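Local coordinates for hypothetical protein PH1789 (Pyrococcus horikoshii, PDB 1WR2), which is of unknown function but belongs to the ATP-grasp superfamily, built here as a single chain with a small four-stranded and a larger six-stranded antiparallel sheet, at residues L61-P66 with E93-A98; V156-K161 with K196-V201; Y57-K62 with V110-M115. All coordinates share one frame; numbering follows the deposited sequence.

Contact 1: residues L61-P66 with E93-A98; sequences LKLMSP and EIHENA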
loop_
_atom_site.group_PDB
_atom_site.type_symbol
_atom_site.label_atom_id
_atom_site.label_comp_id
_atom_site.label_asym_id
_atom_site.label_seq_id
_atom_site.Cartn_x
_atom_site.Cartn_y
_atom_site.Cartn_z
ATOM N N LEU A 61 0.225 9.350 11.381
ATOM C CA LEU A 61 -0.101 10.485 10.523
ATOM C C LEU A 61 0.800 10.369 9.303
ATOM O O LEU A 61 1.998 10.104 9.429
ATOM C CB LEU A 61 0.135 11.829 11.227
ATOM C CG LEU A 61 -0.838 12.239 12.336
ATOM C CD1 LEU A 61 -0.529 13.675 12.747
ATOM C CD2 LEU A 61 -2.291 12.138 11.845
ATOM N N LYS A 62 0.218 10.535 8.121
ATOM C CA LYS A 62 0.969 10.445 6.873
ATOM C C LYS A 62 0.538 11.566 5.945
ATOM O O LYS A 62 -0.600 11.581 5.476
ATOM C CB LYS A 62 0.701 9.112 6.176
ATOM C CG LYS A 62 1.004 7.868 6.991
ATOM C CD LYS A 62 0.739 6.645 6.129
ATOM C CE LYS A 62 1.020 5.348 6.844
ATOM N NZ LYS A 62 0.871 4.181 5.918
ATOM N N LEU A 63 1.444 12.497 5.664
ATOM C CA LEU A 63 1.108 13.610 4.791
ATOM C C LEU A 63 0.908 13.140 3.362
ATOM O O LEU A 63 1.733 12.396 2.812
ATOM C CB LEU A 63 2.200 14.682 4.836
ATOM C CG LEU A 63 1.900 15.951 4.044
ATOM C CD1 LEU A 63 2.524 17.145 4.739
ATOM C CD2 LEU A 63 2.412 15.802 2.622
ATOM N N MET A 64 -0.191 13.582 2.761
ATOM C CA MET A 64 -0.515 13.214 1.387
ATOM C C MET A 64 -0.166 14.354 0.441
ATOM O O MET A 64 -0.650 15.471 0.596
ATOM C CB MET A 64 -2.005 12.885 1.270
ATOM C CG MET A 64 -2.437 11.646 2.056
ATOM S SD MET A 64 -1.760 10.107 1.369
ATOM C CE MET A 64 -0.379 9.783 2.454
ATOM N N SER A 65 0.688 14.063 -0.535
ATOM C CA SER A 65 1.112 15.048 -1.520
ATOM C C SER A 65 1.640 14.342 -2.759
ATOM O O SER A 65 2.496 13.462 -2.662
ATOM C CB SER A 65 2.222 15.943 -0.963
ATOM O OG SER A 65 2.708 16.808 -1.976
ATOM N N PRO A 66 1.141 14.723 -3.942
ATOM C CA PRO A 66 1.585 14.110 -5.196
ATOM C C PRO A 66 3.079 14.337 -5.412
ATOM O O PRO A 66 3.718 13.608 -6.165
ATOM C CB PRO A 66 0.747 14.827 -6.251
ATOM C CG PRO A 66 -0.478 15.280 -5.489
ATOM C CD PRO A 66 0.110 15.745 -4.191
ATOM N N GLU A 93 5.055 18.998 12.648
ATOM C CA GLU A 93 6.301 18.432 12.159
ATOM C C GLU A 93 6.262 17.989 10.705
ATOM O O GLU A 93 7.092 18.422 9.900
ATOM C CB GLU A 93 6.712 17.234 13.003
ATOM C CG GLU A 93 7.375 17.582 14.298
ATOM C CD GLU A 93 8.180 16.427 14.817
ATOM O OE1 GLU A 93 8.983 15.879 14.028
ATOM O OE2 GLU A 93 8.017 16.068 16.002
ATOM N N ILE A 94 5.307 17.123 10.366
ATOM C CA ILE A 94 5.225 16.614 9.003
ATOM C C ILE A 94 5.050 17.716 7.980
ATOM O O ILE A 94 5.562 17.614 6.869
ATOM C CB ILE A 94 4.100 15.557 8.829
ATOM C CG1 ILE A 94 2.732 16.168 9.125
ATOM C CG2 ILE A 94 4.383 14.355 9.727
ATOM C CD1 ILE A 94 1.580 15.186 8.952
ATOM N N HIS A 95 4.336 18.778 8.344
ATOM C CA HIS A 95 4.160 19.876 7.403
ATOM C C HIS A 95 5.482 20.615 7.213
ATOM O O HIS A 95 5.786 21.073 6.115
ATOM C CB HIS A 95 3.070 20.838 7.878
ATOM C CG HIS A 95 1.683 20.391 7.526
ATOM N ND1 HIS A 95 0.969 19.491 8.291
ATOM C CD2 HIS A 95 0.890 20.700 6.472
ATOM C CE1 HIS A 95 -0.202 19.267 7.724
ATOM N NE2 HIS A 95 -0.276 19.989 6.619
ATOM N N GLU A 96 6.263 20.718 8.285
ATOM C CA GLU A 96 7.560 21.383 8.229
ATOM C C GLU A 96 8.485 20.537 7.370
ATOM O O GLU A 96 9.168 21.051 6.490
ATOM C CB GLU A 96 8.164 21.522 9.631
ATOM C CG GLU A 96 7.285 22.271 10.632
ATOM C CD GLU A 96 7.874 22.276 12.042
ATOM O OE1 GLU A 96 8.501 21.266 12.429
ATOM O OE2 GLU A 96 7.699 23.277 12.768
ATOM N N ASN A 97 8.495 19.235 7.629
ATOM C CA ASN A 97 9.342 18.316 6.888
ATOM C C ASN A 97 9.009 18.318 5.411
ATOM O O ASN A 97 9.893 18.182 4.570
ATOM C CB ASN A 97 9.217 16.899 7.453
ATOM C CG ASN A 97 9.731 16.801 8.873
ATOM O OD1 ASN A 97 10.227 17.783 9.428
ATOM N ND2 ASN A 97 9.617 15.619 9.472
ATOM N N ALA A 98 7.730 18.478 5.095
ATOM C CA ALA A 98 7.296 18.506 3.708
ATOM C C ALA A 98 7.736 19.817 3.059
ATOM O O ALA A 98 8.028 19.866 1.866
ATOM C CB ALA A 98 5.784 18.376 3.637
#
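Leu-63 meets the helix through one methyl, CD1, which touches Ile-94, His-95 and Ala-98 at once. CD1 of Leu-63 lies 3.7 Å from CB of Ala-98 and equally close to the backbone oxygen of Ile-94, which already accepts the helical bond from Ala-98 N. CG of Leu-63 stands anti to the backbone N (chi1 -175°), and from it CD1 meets the helix. Lower on the same side chain, CB of Leu-63 packs against CD1 of Ile-94 at 4.2 Å. The same isoleucine methyl approaches CB of Leu-61 (4.3 Å), so it rests on both leucines, two residues apart on one face of the strand.

Helix 84-101 lies on one face of the small four-stranded antiparallel sheet of this ATP-grasp chain. The axes of strand 61-64 and helix 93-98 pass 8.9 Å apart, their directions differing by 37°. Leu-61 and Leu-63 point to the helix, whereas Lys-62 leaves from the other face.

The aromatic part belongs to His-95. Its CB does not head for the strand, but the ring swings nearer, and CD1 of Leu-63 sits over the centre of one face in a CH-pi contact, 4.3 Å from the centroid and only 8° off the ring normal. The ring's ND1 is hydrogen-bonded to Trp-91 O, one turn earlier in the helix, which helps fix the rotation of the imidazole under the methyl. Met-78, from strand 77-81 at the edge of the sheet beside strand 59-64, also packs on Ile-94, and Ile-68, from a loop, packs on Ala-98.

Contact 2: residues V156-K161 with K196-V201; sequences VPITEK and KVSKLV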
loop_
_atom_site.group_PDB
_atom_site.type_symbol
_atom_site.label_atom_id
_atom_site.label_comp_id
_atom_site.label_asym_id
_atom_site.label_seq_id
_atom_site.Cartn_x
_atom_site.Cartn_y
_atom_site.Cartn_z
ATOM N N VAL A 156 0.290 -11.663 -15.555
ATOM C CA VAL A 156 -1.097 -11.423 -15.193
ATOM C C VAL A 156 -1.946 -11.653 -16.450
ATOM O O VAL A 156 -1.560 -11.243 -17.540
ATOM C CB VAL A 156 -1.273 -9.968 -14.699
ATOM C CG1 VAL A 156 -2.739 -9.670 -14.428
ATOM C CG2 VAL A 156 -0.439 -9.754 -13.442
ATOM N N PRO A 157 -3.114 -12.304 -16.316
ATOM C CA PRO A 157 -3.736 -12.853 -15.108
ATOM C C PRO A 157 -3.147 -14.187 -14.678
ATOM O O PRO A 157 -2.726 -14.993 -15.509
ATOM C CB PRO A 157 -5.198 -12.983 -15.515
ATOM C CG PRO A 157 -5.065 -13.439 -16.940
ATOM C CD PRO A 157 -3.993 -12.504 -17.486
ATOM N N ILE A 158 -3.126 -14.420 -13.372
ATOM C CA ILE A 158 -2.595 -15.666 -12.841
ATOM C C ILE A 158 -3.745 -16.523 -12.328
ATOM O O ILE A 158 -4.829 -16.018 -12.040
ATOM C CB ILE A 158 -1.625 -15.416 -11.663
ATOM C CG1 ILE A 158 -2.376 -14.743 -10.508
ATOM C CG2 ILE A 158 -0.456 -14.547 -12.121
ATOM C CD1 ILE A 158 -1.531 -14.493 -9.272
ATOM N N THR A 159 -3.503 -17.825 -12.223
ATOM C CA THR A 159 -4.505 -18.744 -11.712
ATOM C C THR A 159 -4.138 -19.013 -10.265
ATOM O O THR A 159 -3.065 -18.603 -9.808
ATOM C CB THR A 159 -4.497 -20.064 -12.504
ATOM O OG1 THR A 159 -3.175 -20.613 -12.497
ATOM C CG2 THR A 159 -4.927 -19.816 -13.947
ATOM N N GLU A 160 -5.021 -19.680 -9.530
ATOM C CA GLU A 160 -4.723 -19.975 -8.138
ATOM C C GLU A 160 -3.489 -20.860 -8.070
ATOM O O GLU A 160 -2.717 -20.789 -7.112
ATOM C CB GLU A 160 -5.896 -20.674 -7.451
ATOM C CG GLU A 160 -5.568 -21.037 -6.015
ATOM C CD GLU A 160 -6.724 -21.663 -5.279
ATOM O OE1 GLU A 160 -6.533 -22.040 -4.104
ATOM O OE2 GLU A 160 -7.821 -21.773 -5.867
ATOM N N LYS A 161 -3.308 -21.699 -9.085
ATOM C CA LYS A 161 -2.144 -22.581 -9.141
ATOM C C LYS A 161 -0.886 -21.719 -9.193
ATOM O O LYS A 161 0.082 -21.973 -8.468
ATOM C CB LYS A 161 -2.204 -23.479 -10.380
ATOM C CG LYS A 161 -0.905 -24.226 -10.668
ATOM C CD LYS A 161 -0.989 -25.022 -11.965
ATOM C CE LYS A 161 -2.096 -26.066 -11.899
ATOM N NZ LYS A 161 -1.860 -27.053 -10.804
ATOM N N LYS A 196 -6.571 -11.216 -6.253
ATOM C CA LYS A 196 -7.297 -9.959 -6.327
ATOM C C LYS A 196 -6.460 -8.907 -7.052
ATOM O O LYS A 196 -6.980 -8.140 -7.859
ATOM C CB LYS A 196 -7.695 -9.490 -4.920
ATOM C CG LYS A 196 -8.915 -10.248 -4.372
ATOM C CD LYS A 196 -9.269 -9.862 -2.942
ATOM C CE LYS A 196 -10.609 -10.490 -2.543
ATOM N NZ LYS A 196 -10.756 -10.624 -1.070
ATOM N N VAL A 197 -5.159 -8.862 -6.786
ATOM C CA VAL A 197 -4.329 -7.891 -7.497
ATOM C C VAL A 197 -4.295 -8.233 -8.978
ATOM O O VAL A 197 -4.336 -7.347 -9.836
ATOM C CB VAL A 197 -2.876 -7.874 -6.960
ATOM C CG1 VAL A 197 -1.984 -7.034 -7.883
ATOM C CG2 VAL A 197 -2.863 -7.304 -5.552
ATOM N N SER A 198 -4.212 -9.527 -9.274
ATOM C CA SER A 198 -4.178 -10.005 -10.652
ATOM C C SER A 198 -5.433 -9.545 -11.394
ATOM O O SER A 198 -5.361 -9.082 -12.527
ATOM C CB SER A 198 -4.089 -11.539 -10.661
ATOM O OG SER A 198 -4.084 -12.066 -11.975
ATOM N N LYS A 199 -6.580 -9.679 -10.734
ATOM C CA LYS A 199 -7.874 -9.288 -11.295
ATOM C C LYS A 199 -7.905 -7.781 -11.525
ATOM O O LYS A 199 -8.259 -7.302 -12.607
ATOM C CB LYS A 199 -8.991 -9.707 -10.328
ATOM C CG LYS A 199 -10.373 -9.147 -10.643
ATOM C CD LYS A 199 -10.834 -9.510 -12.050
ATOM C CE LYS A 199 -12.224 -8.946 -12.330
ATOM N NZ LYS A 199 -12.630 -9.154 -13.744
ATOM N N LEU A 200 -7.518 -7.043 -10.493
ATOM C CA LEU A 200 -7.473 -5.589 -10.540
ATOM C C LEU A 200 -6.608 -5.107 -11.707
ATOM O O LEU A 200 -7.024 -4.249 -12.489
ATOM C CB LEU A 200 -6.916 -5.065 -9.202
ATOM C CG LEU A 200 -6.810 -3.568 -8.886
ATOM C CD1 LEU A 200 -6.558 -3.415 -7.403
ATOM C CD2 LEU A 200 -5.693 -2.910 -9.676
ATOM N N VAL A 201 -5.410 -5.671 -11.829
ATOM C CA VAL A 201 -4.491 -5.284 -12.896
ATOM C C VAL A 201 -4.985 -5.692 -14.284
ATOM O O VAL A 201 -4.854 -4.928 -15.247
ATOM C CB VAL A 201 -3.091 -5.886 -12.653
ATOM C CG1 VAL A 201 -2.136 -5.484 -13.776
ATOM C CG2 VAL A 201 -2.565 -5.408 -11.302
#
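Val-156, Pro-157 and Ile-158 run as an extended loop past one turn of helix 196-201, nearest at Pro-157 and Ser-198, whose CA atoms are 5.3 Å apart. The peptide bond before Pro-157 is cis, and just beyond it the backbone N of Ile-158 turns to the helix and donates to OG of Ser-198 (2.9 Å, 163° at the hydrogen). That hydroxyl stands anti to its own backbone N (chi1 179°), aimed out of the helix at the loop. CA of Pro-157 also crowds OG of Ser-198, at 3.2 Å.

Hydrocarbon flanks the bond. CG1 of Ile-158 packs 3.6 Å from CB of Ser-198. From the other end of the loop, CG1 of Val-156 comes down on the backbone oxygen of Ser-198 at 3.3 Å and reaches CB of Val-201 at 4.2 Å, one turn on.

The loop links edge strand 152-155 of the six-stranded sheet to helix 160-168, with Thr-159 at its N-cap. Helix 187-203 lies over this sheet: Val-197 and Val-201 touch strands 133-140 and 208-218, while Ile-136 of strand 133-140 also meets Val-156 and Ile-158.

Contact 3: residues Y57-K62 with V110-M115; sequences YPVVLK and VLVAPM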
loop_
_atom_site.group_PDB
_atom_site.type_symbol
_atom_site.label_atom_id
_atom_site.label_comp_id
_atom_site.label_asym_id
_atom_site.label_seq_id
_atom_site.Cartn_x
_atom_site.Cartn_y
_atom_site.Cartn_z
ATOM N N TYR A 57 -6.649 5.920 19.560
ATOM C CA TYR A 57 -5.193 6.037 19.663
ATOM C C TYR A 57 -4.590 4.697 20.090
ATOM O O TYR A 57 -5.268 3.876 20.708
ATOM C CB TYR A 57 -4.805 7.109 20.689
ATOM C CG TYR A 57 -5.072 8.536 20.262
ATOM C CD1 TYR A 57 -6.328 9.119 20.429
ATOM C CD2 TYR A 57 -4.055 9.309 19.688
ATOM C CE1 TYR A 57 -6.565 10.449 20.038
ATOM C CE2 TYR A 57 -4.277 10.624 19.294
ATOM C CZ TYR A 57 -5.529 11.192 19.471
ATOM O OH TYR A 57 -5.731 12.502 19.093
ATOM N N PRO A 58 -3.308 4.457 19.772
ATOM C CA PRO A 58 -2.383 5.337 19.046
ATOM C C PRO A 58 -2.629 5.322 17.540
ATOM O O PRO A 58 -3.091 4.324 16.987
ATOM C CB PRO A 58 -1.021 4.763 19.410
ATOM C CG PRO A 58 -1.303 3.292 19.466
ATOM C CD PRO A 58 -2.611 3.244 20.238
ATOM N N VAL A 59 -2.305 6.426 16.874
ATOM C CA VAL A 59 -2.508 6.518 15.433
ATOM C C VAL A 59 -1.240 6.916 14.695
ATOM O O VAL A 59 -0.224 7.256 15.309
ATOM C CB VAL A 59 -3.607 7.543 15.087
ATOM C CG1 VAL A 59 -4.896 7.191 15.826
ATOM C CG2 VAL A 59 -3.146 8.949 15.457
ATOM N N VAL A 60 -1.326 6.867 13.371
ATOM C CA VAL A 60 -0.236 7.213 12.467
ATOM C C VAL A 60 -0.680 8.406 11.631
ATOM O O VAL A 60 -1.842 8.475 11.230
ATOM C CB VAL A 60 0.052 6.058 11.475
ATOM C CG1 VAL A 60 0.988 6.531 10.371
ATOM C CG2 VAL A 60 0.653 4.883 12.204
ATOM N N LEU A 61 0.225 9.350 11.381
ATOM C CA LEU A 61 -0.101 10.485 10.523
ATOM C C LEU A 61 0.800 10.369 9.303
ATOM O O LEU A 61 1.998 10.104 9.429
ATOM C CB LEU A 61 0.135 11.829 11.227
ATOM C CG LEU A 61 -0.838 12.239 12.336
ATOM C CD1 LEU A 61 -0.529 13.675 12.747
ATOM C CD2 LEU A 61 -2.291 12.138 11.845
ATOM N N LYS A 62 0.218 10.535 8.121
ATOM C CA LYS A 62 0.969 10.445 6.873
ATOM C C LYS A 62 0.538 11.566 5.945
ATOM O O LYS A 62 -0.600 11.581 5.476
ATOM C CB LYS A 62 0.701 9.112 6.176
ATOM C CG LYS A 62 1.004 7.868 6.991
ATOM C CD LYS A 62 0.739 6.645 6.129
ATOM C CE LYS A 62 1.020 5.348 6.844
ATOM N NZ LYS A 62 0.871 4.181 5.918
ATOM N N VAL A 110 -3.897 14.941 5.301
ATOM C CA VAL A 110 -3.114 14.017 6.109
ATOM C C VAL A 110 -3.905 12.761 6.416
ATOM O O VAL A 110 -5.033 12.826 6.906
ATOM C CB VAL A 110 -2.688 14.650 7.445
ATOM C CG1 VAL A 110 -1.922 13.633 8.273
ATOM C CG2 VAL A 110 -1.837 15.869 7.181
ATOM N N LEU A 111 -3.311 11.615 6.123
ATOM C CA LEU A 111 -3.975 10.352 6.370
ATOM C C LEU A 111 -3.810 9.976 7.839
ATOM O O LEU A 111 -2.689 9.953 8.372
ATOM C CB LEU A 111 -3.374 9.269 5.460
ATOM C CG LEU A 111 -4.239 8.047 5.144
ATOM C CD1 LEU A 111 -5.616 8.503 4.688
ATOM C CD2 LEU A 111 -3.573 7.208 4.059
ATOM N N VAL A 112 -4.936 9.727 8.501
ATOM C CA VAL A 112 -4.933 9.322 9.904
ATOM C C VAL A 112 -5.279 7.842 9.867
ATOM O O VAL A 112 -6.382 7.475 9.466
ATOM C CB VAL A 112 -6.015 10.054 10.730
ATOM C CG1 VAL A 112 -5.904 9.656 12.189
ATOM C CG2 VAL A 112 -5.879 11.549 10.572
ATOM N N ALA A 113 -4.342 6.997 10.278
ATOM C CA ALA A 113 -4.562 5.563 10.246
ATOM C C ALA A 113 -4.263 4.912 11.585
ATOM O O ALA A 113 -3.722 5.538 12.491
ATOM C CB ALA A 113 -3.696 4.937 9.165
ATOM N N PRO A 114 -4.604 3.627 11.718
ATOM C CA PRO A 114 -4.348 2.931 12.975
ATOM C C PRO A 114 -2.956 2.307 13.030
ATOM O O PRO A 114 -2.290 2.133 12.000
ATOM C CB PRO A 114 -5.452 1.879 13.003
ATOM C CG PRO A 114 -5.530 1.480 11.538
ATOM C CD PRO A 114 -5.472 2.826 10.831
ATOM N N MET A 115 -2.512 2.009 14.246
ATOM C CA MET A 115 -1.234 1.346 14.449
ATOM C C MET A 115 -1.572 -0.134 14.332
ATOM O O MET A 115 -2.073 -0.750 15.278
ATOM C CB MET A 115 -0.680 1.659 15.839
ATOM C CG MET A 115 0.083 2.976 15.926
ATOM S SD MET A 115 1.615 2.936 14.958
ATOM C CE MET A 115 2.657 1.958 16.050
HETATM O O HOH W 1 -4.449 2.181 16.501
#
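Val-60 and Ala-113 form a hydrogen-bonded pair in an antiparallel ladder, the central pairing of the four-stranded sheet of this ATP-grasp chain. Strands 59-62 and 110-114 run at 154° to each other. The tight part is this ladder and the apolar side chains on the Leu-61 face. Val-60 and Ala-113 exchange two backbone bonds, and so do Lys-62 and Leu-111; the shortest runs from Leu-111 N to Lys-62 O at 2.8 Å. Between these pairs, Leu-61 and Val-112 are a non-hydrogen-bonded pair, where the CA-H groups of Leu-61 and Val-112 point at Leu-111 O and Val-60 O.

On that face, CD2 of Leu-61 touches two valines, 3.9 Å from CG2 of Val-112 and the same from CG1 of Val-110. Leu-61 and Val-112 are side by side and point the same way, while Val-110 is approached obliquely. CG of Leu-61 sits anti to the carbonyl carbon, beside the backbone N (chi1 -72°), and CD2 then reaches back over the neighbouring strand. Helix 45-55 packs on Val-112, and Trp-91 of helix 84-101 on Val-110. On the opposite face, the CB atoms of Lys-62 and Leu-111 meet at 4.1 Å before the extended lysine chain departs for its salt bridge with Glu-22.

The pairing opens at the Pro-58 and Met-115 end, where both residues are partly exposed. No direct backbone bond joins them; a water takes its place, donating to Pro-58 O and accepting from Met-115 N. The methionine, bent at chi2 and chi3, crosses the proline ring at about a right angle, CG against CG at 3.8 Å, and its sulphur SD comes to rest 3.5 Å from CG2 of Val-60.

Contacts 1 and 3 share Leu-61 and Lys-62 and build one small sheet: contact 3 is its strand pairing, contact 1 the helix on one face. They touch where Val-110 packs on Ile-94 and His-95. Contact 3 adds four backbone bonds to its apolar packing, while contact 1 rests on methyl and CH-pi packing alone. Contact 2 lies about 34 Å from contact 1 and 30 Å from contact 3 between centres, across the chain's centre on the larger sheet. Contact 1 is largely buried; contact 3 has a buried middle and a partly exposed end bridged by water; contact 2, buried at Ser-198 and Ile-158 but exposed at Pro-157, has a single bond, from loop backbone to a helix hydroxyl.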